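Long-range contacts in glutathione S-transferase 5 (Caenorhabditis elegans, PDB 1ZL9), which conjugates reduced glutathione to a wide range of exogenous and endogenous hydrophobic electrophiles, and may help detoxify reactive oxygen species produced during bacterial infection: residues Ser92-Tyr97 with Thr156-Ala161; Arg19-Tyr24 with Phe77-Lys82. All blocks are in the same frame, centred on the assembly; numbering follows the deposited sequence.

Interaction 1 of 2, residues Ser92-Tyr97 with Thr156-Ala161; sequences SLADQY and TWIDLA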
loop_
_atom_site.group_PDB
_atom_site.type_symbol
_atom_site.label_atom_id
_atom_site.label_comp_id
_atom_site.label_asym_id
_atom_site.label_seq_id
_atom_site.Cartn_x
_atom_site.Cartn_y
_atom_site.Cartn_z
ATOM N N SER A 92 0.450 2.928 8.260
ATOM C CA SER A 92 -0.440 4.011 7.926
ATOM C C SER A 92 0.388 5.133 7.217
ATOM O O SER A 92 0.027 5.648 6.196
ATOM C CB SER A 92 -1.085 4.502 9.234
ATOM O OG SER A 92 -1.988 5.556 8.984
ATOM N N LEU A 93 1.518 5.490 7.783
ATOM C CA LEU A 93 2.331 6.576 7.185
ATOM C C LEU A 93 2.910 6.179 5.850
ATOM O O LEU A 93 3.066 7.011 4.952
ATOM C CB LEU A 93 3.487 6.897 8.106
ATOM C CG LEU A 93 3.949 8.342 8.310
ATOM C CD1 LEU A 93 5.417 8.478 8.776
ATOM C CD2 LEU A 93 3.475 9.417 7.388
ATOM N N ALA A 94 3.286 4.914 5.724
ATOM C CA ALA A 94 3.927 4.414 4.501
ATOM C C ALA A 94 2.860 4.434 3.387
ATOM O O ALA A 94 3.138 4.766 2.233
ATOM C CB ALA A 94 4.472 2.987 4.716
ATOM N N ASP A 95 1.631 4.116 3.730
ATOM C CA ASP A 95 0.533 4.194 2.766
ATOM C C ASP A 95 0.177 5.623 2.407
ATOM O O ASP A 95 -0.194 5.897 1.257
ATOM C CB ASP A 95 -0.690 3.450 3.284
ATOM C CG ASP A 95 -0.554 1.928 3.080
ATOM O OD1 ASP A 95 0.572 1.453 2.733
ATOM O OD2 ASP A 95 -1.535 1.152 3.200
ATOM N N GLN A 96 0.264 6.553 3.362
ATOM C CA GLN A 96 0.059 7.951 3.003
ATOM C C GLN A 96 1.201 8.421 2.080
ATOM O O GLN A 96 1.029 9.254 1.243
ATOM C CB GLN A 96 -0.015 8.850 4.254
ATOM C CG GLN A 96 -0.436 10.274 3.983
ATOM C CD GLN A 96 -1.798 10.436 3.436
ATOM O OE1 GLN A 96 -2.068 11.435 2.735
ATOM N NE2 GLN A 96 -2.678 9.539 3.746
ATOM N N TYR A 97 2.407 7.921 2.314
ATOM C CA TYR A 97 3.547 8.165 1.446
ATOM C C TYR A 97 3.321 7.666 -0.004
ATOM O O TYR A 97 3.674 8.326 -0.979
ATOM C CB TYR A 97 4.789 7.499 2.076
ATOM C CG TYR A 97 6.035 7.628 1.246
ATOM C CD1 TYR A 97 6.463 8.867 0.795
ATOM C CD2 TYR A 97 6.865 6.544 1.018
ATOM C CE1 TYR A 97 7.584 9.007 0.034
ATOM C CE2 TYR A 97 8.098 6.702 0.256
ATOM C CZ TYR A 97 8.417 7.967 -0.216
ATOM O OH TYR A 97 9.572 8.236 -0.969
ATOM N N THR A 156 12.498 2.952 12.384
ATOM C CA THR A 156 11.721 2.018 11.584
ATOM C C THR A 156 12.038 2.267 10.105
ATOM O O THR A 156 12.653 3.278 9.732
ATOM C CB THR A 156 10.226 2.143 11.802
ATOM O OG1 THR A 156 9.766 3.452 11.475
ATOM C CG2 THR A 156 9.849 1.900 13.221
ATOM N N TRP A 157 11.604 1.349 9.254
ATOM C CA TRP A 157 11.904 1.473 7.810
ATOM C C TRP A 157 11.288 2.718 7.161
ATOM O O TRP A 157 11.805 3.210 6.156
ATOM C CB TRP A 157 11.515 0.191 7.087
ATOM C CG TRP A 157 10.078 -0.112 6.908
ATOM C CD1 TRP A 157 9.304 -0.877 7.676
ATOM C CD2 TRP A 157 9.257 0.285 5.783
ATOM N NE1 TRP A 157 8.024 -0.948 7.158
ATOM C CE2 TRP A 157 7.974 -0.244 5.987
ATOM C CE3 TRP A 157 9.490 1.049 4.643
ATOM C CZ2 TRP A 157 6.944 -0.129 5.041
ATOM C CZ3 TRP A 157 8.476 1.224 3.756
ATOM C CH2 TRP A 157 7.210 0.608 3.934
ATOM N N ILE A 158 10.209 3.260 7.726
ATOM C CA ILE A 158 9.634 4.453 7.131
ATOM C C ILE A 158 10.565 5.629 7.375
ATOM O O ILE A 158 10.623 6.516 6.543
ATOM C CB ILE A 158 8.140 4.680 7.565
ATOM C CG1 ILE A 158 7.471 5.757 6.679
ATOM C CG2 ILE A 158 8.014 5.075 9.066
ATOM C CD1 ILE A 158 7.336 5.437 5.208
ATOM N N ASP A 159 11.332 5.621 8.477
ATOM C CA ASP A 159 12.399 6.621 8.664
ATOM C C ASP A 159 13.416 6.555 7.502
ATOM O O ASP A 159 13.872 7.567 6.997
ATOM C CB ASP A 159 13.150 6.378 9.933
ATOM C CG ASP A 159 12.352 6.690 11.176
ATOM O OD1 ASP A 159 11.793 7.829 11.328
ATOM O OD2 ASP A 159 12.335 5.845 12.090
ATOM N N LEU A 160 13.816 5.332 7.145
ATOM C CA LEU A 160 14.784 5.154 6.077
ATOM C C LEU A 160 14.243 5.699 4.768
ATOM O O LEU A 160 14.980 6.390 4.039
ATOM C CB LEU A 160 15.183 3.662 5.889
ATOM C CG LEU A 160 15.930 3.091 7.091
ATOM C CD1 LEU A 160 16.050 1.589 7.010
ATOM C CD2 LEU A 160 17.316 3.591 7.300
ATOM N N ALA A 161 13.009 5.348 4.455
ATOM C CA ALA A 161 12.400 5.763 3.186
ATOM C C ALA A 161 12.218 7.287 3.138
ATOM O O ALA A 161 12.581 7.947 2.132
ATOM C CB ALA A 161 11.069 5.017 2.878
HETATM O O HOH W 1 11.946 6.797 -0.346
#
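A94 and I158 face each other with CA atoms 6.3 Å apart, where the short helical segments 92-97 and 157-161 run roughly parallel, their axes approaching to 10.4 Å at an angle of 26°. With only a methyl on A94 at the nearest pair of CA atoms, the I158 side chain spans the gap. Its CG1 is anti to the backbone N (chi1 -167°), and the terminal methyl CD1 lies against the backbone of A94, 3.6 Å from its CA. One bond nearer the backbone, I158 CG1 meets L93 CD1 at 4.0 Å, the two side chains crossing at about a right angle. The indole of W157 reaches the same alanine by its six-membered ring, with CH2 3.7 Å from A94 CB. One turn further along both helices, Y97 CE2 approaches A161 CB more loosely, at 4.3 Å. Beyond that apolar contact, a water hydrogen-bonded to Y97 OH donates to A161 O at 2.8 Å. The start of the second helix is fixed locally: T156 occupies the N-cap, and its N-H points almost straight at D159 OD2, the half of a capping box in which the side chain of D159 takes the N-H of the N-cap residue; the sequence Thr-x-x-Asp is the one familiar at this place in glutathione transferases. The contact lies inside the all-helical C-terminal domain, where L93 also packs on F134 and L138 of helix 119-145, while W157 extends to A70 and A74 of helix 66-76 and to V17 of helix 16-25, which flank the thioredoxin-like sheet.

Interaction 2 of 2, residues Arg19-Tyr24 with Phe77-Lys82; sequences RQIFAY and FKLNGK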
loop_
_atom_site.group_PDB
_atom_site.type_symbol
_atom_site.label_atom_id
_atom_site.label_comp_id
_atom_site.label_asym_id
_atom_site.label_seq_id
_atom_site.Cartn_x
_atom_site.Cartn_y
_atom_site.Cartn_z
ATOM N N ARG A 19 17.351 -2.160 0.362
ATOM C CA ARG A 19 18.799 -2.200 0.442
ATOM C C ARG A 19 19.278 -1.610 1.782
ATOM O O ARG A 19 20.235 -2.087 2.380
ATOM C CB ARG A 19 19.423 -1.390 -0.698
ATOM C CG ARG A 19 19.021 -1.810 -2.103
ATOM C CD ARG A 19 19.984 -1.234 -3.119
ATOM N NE ARG A 19 19.643 -1.547 -4.487
ATOM C CZ ARG A 19 18.988 -0.758 -5.306
ATOM N NH1 ARG A 19 18.615 0.449 -4.933
ATOM N NH2 ARG A 19 18.755 -1.159 -6.543
ATOM N N GLN A 20 18.601 -0.580 2.241
ATOM C CA GLN A 20 18.988 0.098 3.489
ATOM C C GLN A 20 18.623 -0.722 4.726
ATOM O O GLN A 20 19.332 -0.711 5.712
ATOM C CB GLN A 20 18.425 1.499 3.551
ATOM C CG GLN A 20 19.129 2.431 2.511
ATOM C CD GLN A 20 18.835 3.910 2.684
ATOM O OE1 GLN A 20 18.392 4.333 3.738
ATOM N NE2 GLN A 20 19.176 4.706 1.671
ATOM N N ILE A 21 17.516 -1.450 4.649
ATOM C CA ILE A 21 17.171 -2.393 5.701
ATOM C C ILE A 21 18.243 -3.448 5.814
ATOM O O ILE A 21 18.737 -3.750 6.907
ATOM C CB ILE A 21 15.791 -3.044 5.432
ATOM C CG1 ILE A 21 14.685 -2.023 5.617
ATOM C CG2 ILE A 21 15.594 -4.303 6.233
ATOM C CD1 ILE A 21 13.293 -2.458 5.070
ATOM N N PHE A 22 18.628 -4.019 4.693
ATOM C CA PHE A 22 19.728 -4.967 4.717
ATOM C C PHE A 22 21.035 -4.365 5.247
ATOM O O PHE A 22 21.756 -5.038 6.030
ATOM C CB PHE A 22 20.043 -5.531 3.342
ATOM C CG PHE A 22 19.045 -6.521 2.808
ATOM C CD1 PHE A 22 18.642 -7.647 3.535
ATOM C CD2 PHE A 22 18.548 -6.346 1.532
ATOM C CE1 PHE A 22 17.758 -8.550 3.011
ATOM C CE2 PHE A 22 17.681 -7.287 0.969
ATOM C CZ PHE A 22 17.270 -8.376 1.690
ATOM N N ALA A 23 21.375 -3.135 4.828
ATOM C CA ALA A 23 22.554 -2.465 5.313
ATOM C C ALA A 23 22.457 -2.266 6.815
ATOM O O ALA A 23 23.428 -2.527 7.515
ATOM C CB ALA A 23 22.804 -1.111 4.601
ATOM N N TYR A 24 21.336 -1.749 7.319
ATOM C CA TYR A 24 21.165 -1.579 8.768
ATOM C C TYR A 24 21.405 -2.854 9.553
ATOM O O TYR A 24 22.121 -2.873 10.576
ATOM C CB TYR A 24 19.770 -1.082 9.132
ATOM C CG TYR A 24 19.653 -0.720 10.586
ATOM C CD1 TYR A 24 19.027 -1.577 11.471
ATOM C CD2 TYR A 24 20.160 0.449 11.056
ATOM C CE1 TYR A 24 18.933 -1.275 12.789
ATOM C CE2 TYR A 24 20.105 0.760 12.398
ATOM C CZ TYR A 24 19.476 -0.130 13.268
ATOM O OH TYR A 24 19.388 0.151 14.618
ATOM N N PHE A 77 13.849 -8.123 10.747
ATOM C CA PHE A 77 14.919 -7.410 11.444
ATOM C C PHE A 77 14.445 -6.469 12.564
ATOM O O PHE A 77 15.238 -5.658 13.033
ATOM C CB PHE A 77 15.813 -6.673 10.442
ATOM C CG PHE A 77 16.407 -7.604 9.394
ATOM C CD1 PHE A 77 16.133 -7.454 8.069
ATOM C CD2 PHE A 77 17.224 -8.684 9.790
ATOM C CE1 PHE A 77 16.651 -8.330 7.097
ATOM C CE2 PHE A 77 17.746 -9.573 8.833
ATOM C CZ PHE A 77 17.439 -9.407 7.495
ATOM N N LYS A 78 13.175 -6.563 12.971
ATOM C CA LYS A 78 12.623 -5.661 14.009
ATOM C C LYS A 78 12.725 -4.133 13.716
ATOM O O LYS A 78 12.995 -3.289 14.622
ATOM C CB LYS A 78 13.159 -6.028 15.418
ATOM C CG LYS A 78 12.241 -5.743 16.596
ATOM C CD LYS A 78 11.095 -6.738 16.728
ATOM C CE LYS A 78 10.343 -6.520 18.061
ATOM N NZ LYS A 78 11.268 -6.493 19.315
ATOM N N LEU A 79 12.450 -3.768 12.458
ATOM C CA LEU A 79 12.447 -2.398 11.987
ATOM C C LEU A 79 11.077 -1.980 11.495
ATOM O O LEU A 79 10.928 -0.934 10.819
ATOM C CB LEU A 79 13.467 -2.225 10.834
ATOM C CG LEU A 79 14.925 -2.369 11.185
ATOM C CD1 LEU A 79 15.793 -2.240 9.903
ATOM C CD2 LEU A 79 15.330 -1.291 12.208
ATOM N N ASN A 80 10.042 -2.737 11.869
ATOM C CA ASN A 80 8.677 -2.411 11.452
ATOM C C ASN A 80 7.818 -1.772 12.550
ATOM O O ASN A 80 6.677 -1.511 12.316
ATOM C CB ASN A 80 7.940 -3.674 10.899
ATOM C CG ASN A 80 6.662 -3.317 10.086
ATOM O OD1 ASN A 80 6.728 -2.480 9.220
ATOM N ND2 ASN A 80 5.525 -4.036 10.323
ATOM N N GLY A 81 8.377 -1.507 13.729
ATOM C CA GLY A 81 7.609 -1.131 14.881
ATOM C C GLY A 81 7.866 -2.130 16.013
ATOM O O GLY A 81 8.057 -3.338 15.769
ATOM N N LYS A 82 7.886 -1.619 17.237
ATOM C CA LYS A 82 8.200 -2.423 18.438
ATOM C C LYS A 82 6.954 -3.073 19.050
ATOM O O LYS A 82 7.079 -3.890 19.960
ATOM C CB LYS A 82 8.830 -1.592 19.523
ATOM C CG LYS A 82 10.157 -0.857 19.133
ATOM C CD LYS A 82 10.159 0.606 19.685
ATOM C CE LYS A 82 10.877 0.890 21.045
ATOM N NZ LYS A 82 11.643 2.221 21.063
#
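Y24 and L79 cross obliquely, the leucine bringing both methyls to the CD1-CE1 bond of the phenol ring: L79 CD2 lies 3.6 Å from Y24 CE1, and L79 CD1 lies 3.7 Å from Y24 CD1. The CB of Y24 points toward the loop, and CG is anti to the backbone N (chi1 -172°). One turn earlier, I21 offers its branch methyl CG2 rather than the longer CG1 arm, touching F77 CD1 at 3.7 Å and, less closely, L79 CD1 at 4.2 Å. Such packing shows how a domain of the thioredoxin fold fastens the peptide that leaves it: helix 16-25 follows the first strand, and 77-82 runs from the end of helix 66-76 to helix 84-112 of the C-terminal domain. F77, the first residue to leave helical geometry, points its CB toward helix 16-25, and its ring is approached obliquely by I21 and F22. F22 CB points from its backbone away from the loop, yet the far part of the side chain returns, and its CD1 meets F77 CE1 at 4.1 Å. L73 of helix 66-76 packs against both I21 and F22, and the F22 ring stacks on that of Y29.

In the fold
Interactions 1 and 2 have centres 12 Å apart and meet at W157, which ties the start of helix 157-171 to the interdomain loop 77-82. Its backbone N probably donates to L79 O at 2.8 Å, and its indole NE1 probably to N80 OD1 at 2.9 Å, docking the C-terminal domain onto the loop. The indole also packs on I21 of interaction 2. No residue of either contact is among those seen around glutathione, but D95 of segment 92-97 forms a salt bridge with K98 of the second subunit, a pocket residue. W157 and S66, also of the pocket, have side chains about 7 Å apart; those of Y97 and I21 are about 9 Å and 13 Å from bound glutathione.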